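Local coordinates for adenylate cyclase-like protein (Chlamydia trachomatis, PDB 4QO6), which is a structural component of the inner-membrane ring of the type III secretion system, this chain being part of its periplasmic region, at residues Ser104-Thr109 with Lys133-Ser138. Residues are numbered along the deposited sequence; the frame is centred on the assembly and turned at random.
Sequences SGYLKT and KVIIES
Tyr106-Leu107 and Ile135-Ile136 pair in parallel within a beta-alpha-beta unit, with helix 110-123 as the crossover. Ile135 sits between two backbone bonds: its N donates to Gly105 O (2.7 Å, N-H...O angle 173°) and its O accepts from Leu107 N (3.0 Å). The first two N-H groups of helix 137-150 go to the last strand residue, Glu137 N to Leu107 O at 2.8 Å, and to the loop just beyond it, Ser138 N to Lys108 O. Where the strand is irregular, a water bridges Gly105 N and Lys133 O; at the positive phi of Gly105 (128°) a CB would jam against Ser104 O. On one face the Tyr106 ring lies alongside beta-branched Ile135, with Tyr106 CD1 3.5 Å from Ile135 CB. Leu107 and Ile136 share the other face, turned to the crossover helix, where apolar Leu107 meets Leu116 and Ile136 meets Ala113; Val134 CG1 reaches Leu107 CD1 at 3.9 Å. Glu137 CG, anti to its carbonyl carbon (chi1 -77°), comes 3.5 Å from Leu107 O. This long acidic chain serves two partners: OE2 bonds Asn162 N, and OE1 makes a long salt bridge with Lys108 NZ (3.9 Å). Through Asn162, and through Tyr106 OH bonded to Gly191 O, the unit is tied to the chain's next sheet. The arrangement is a right-handed beta-alpha-beta crossover, here in the three-stranded mixed sheet 92-95, 100-107 and 130-136.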
loop_
_atom_site.group_PDB
_atom_site.type_symbol
_atom_site.label_atom_id
_atom_site.label_comp_id
_atom_site.label_asym_id
_atom_site.label_seq_id
_atom_site.Cartn_x
_atom_site.Cartn_y
_atom_site.Cartn_z
ATOM N N SER A 104 -3.854 0.385 -0.257
ATOM C CA SER A 104 -2.787 0.737 0.688
ATOM C C SER A 104 -3.239 1.828 1.608
ATOM O O SER A 104 -4.214 2.488 1.321
ATOM C CB SER A 104 -1.511 1.159 -0.072
ATOM O OG SER A 104 -1.799 2.336 -0.780
ATOM N N GLY A 105 -2.480 2.015 2.688
ATOM C CA GLY A 105 -2.734 2.995 3.759
ATOM C C GLY A 105 -2.722 2.339 5.143
ATOM O O GLY A 105 -2.303 1.191 5.274
ATOM N N TYR A 106 -3.229 3.055 6.156
ATOM C CA TYR A 106 -3.270 2.618 7.559
ATOM C C TYR A 106 -4.692 2.497 8.053
ATOM O O TYR A 106 -5.491 3.298 7.687
ATOM C CB TYR A 106 -2.544 3.660 8.468
ATOM C CG TYR A 106 -1.091 3.759 8.145
ATOM C CD1 TYR A 106 -0.202 2.815 8.619
ATOM C CD2 TYR A 106 -0.613 4.757 7.304
ATOM C CE1 TYR A 106 1.138 2.864 8.266
ATOM C CE2 TYR A 106 0.725 4.825 6.974
ATOM C CZ TYR A 106 1.589 3.887 7.464
ATOM O OH TYR A 106 2.916 3.952 7.119
ATOM N N LEU A 107 -4.991 1.493 8.858
ATOM C CA LEU A 107 -6.226 1.400 9.655
ATOM C C LEU A 107 -5.758 1.196 11.095
ATOM O O LEU A 107 -4.602 0.839 11.332
ATOM C CB LEU A 107 -7.149 0.214 9.235
ATOM C CG LEU A 107 -7.764 0.352 7.829
ATOM C CD1 LEU A 107 -8.430 -0.891 7.296
ATOM C CD2 LEU A 107 -8.746 1.506 7.825
ATOM N N LYS A 108 -6.659 1.431 12.039
ATOM C CA LYS A 108 -6.318 1.493 13.447
ATOM C C LYS A 108 -6.262 0.096 13.980
ATOM O O LYS A 108 -5.288 -0.243 14.601
ATOM C CB LYS A 108 -7.340 2.325 14.222
ATOM C CG LYS A 108 -6.989 2.572 15.678
ATOM C CD LYS A 108 -6.252 3.891 15.877
ATOM C CE LYS A 108 -5.651 3.989 17.282
ATOM N NZ LYS A 108 -4.597 5.044 17.378
ATOM N N THR A 109 -7.285 -0.717 13.694
ATOM C CA THR A 109 -7.429 -2.061 14.267
ATOM C C THR A 109 -7.832 -3.134 13.261
ATOM O O THR A 109 -8.266 -2.803 12.163
ATOM C CB THR A 109 -8.546 -2.056 15.342
ATOM O OG1 THR A 109 -9.758 -1.523 14.774
ATOM C CG2 THR A 109 -8.120 -1.227 16.548
ATOM N N LYS A 133 -2.234 -4.266 0.838
ATOM C CA LYS A 133 -1.072 -3.769 1.515
ATOM C C LYS A 133 -1.392 -2.822 2.653
ATOM O O LYS A 133 -0.525 -2.155 3.180
ATOM C CB LYS A 133 -0.141 -3.076 0.515
ATOM C CG LYS A 133 0.412 -4.031 -0.511
ATOM C CD LYS A 133 1.746 -3.493 -1.021
ATOM C CE LYS A 133 2.462 -4.473 -1.934
ATOM N NZ LYS A 133 2.341 -4.039 -3.355
ATOM N N VAL A 134 -2.626 -2.805 3.107
ATOM C CA VAL A 134 -2.980 -1.932 4.182
ATOM C C VAL A 134 -2.221 -2.329 5.455
ATOM O O VAL A 134 -2.095 -3.518 5.761
ATOM C CB VAL A 134 -4.513 -1.962 4.402
ATOM C CG1 VAL A 134 -4.886 -1.202 5.663
ATOM C CG2 VAL A 134 -5.199 -1.343 3.193
ATOM N N ILE A 135 -1.737 -1.335 6.195
ATOM C CA ILE A 135 -1.019 -1.561 7.449
ATOM C C ILE A 135 -2.011 -1.456 8.662
ATOM O O ILE A 135 -2.732 -0.466 8.777
ATOM C CB ILE A 135 0.106 -0.516 7.611
ATOM C CG1 ILE A 135 1.027 -0.406 6.369
ATOM C CG2 ILE A 135 0.954 -0.798 8.859
ATOM C CD1 ILE A 135 2.034 -1.497 6.231
ATOM N N ILE A 136 -2.038 -2.437 9.579
ATOM C CA ILE A 136 -2.908 -2.318 10.798
ATOM C C ILE A 136 -2.098 -1.747 11.985
ATOM O O ILE A 136 -1.125 -2.345 12.419
ATOM C CB ILE A 136 -3.546 -3.665 11.221
ATOM C CG1 ILE A 136 -4.245 -4.364 10.037
ATOM C CG2 ILE A 136 -4.534 -3.467 12.370
ATOM C CD1 ILE A 136 -5.218 -3.481 9.284
ATOM N N GLU A 137 -2.487 -0.595 12.491
ATOM C CA GLU A 137 -1.724 0.063 13.565
ATOM C C GLU A 137 -1.562 -0.773 14.843
ATOM O O GLU A 137 -0.463 -0.912 15.342
ATOM C CB GLU A 137 -2.285 1.457 13.876
ATOM C CG GLU A 137 -1.880 2.498 12.830
ATOM C CD GLU A 137 -2.724 3.773 12.849
ATOM O OE1 GLU A 137 -3.625 3.918 13.720
ATOM O OE2 GLU A 137 -2.458 4.653 11.990
ATOM N N SER A 138 -2.636 -1.386 15.325
ATOM C CA SER A 138 -2.547 -2.291 16.463
ATOM C C SER A 138 -1.491 -3.390 16.242
ATOM O O SER A 138 -0.815 -3.774 17.176
ATOM C CB SER A 138 -3.912 -2.910 16.804
ATOM O OG SER A 138 -4.290 -3.905 15.868
HETATM O O HOH W 1 0.075 0.244 2.822
#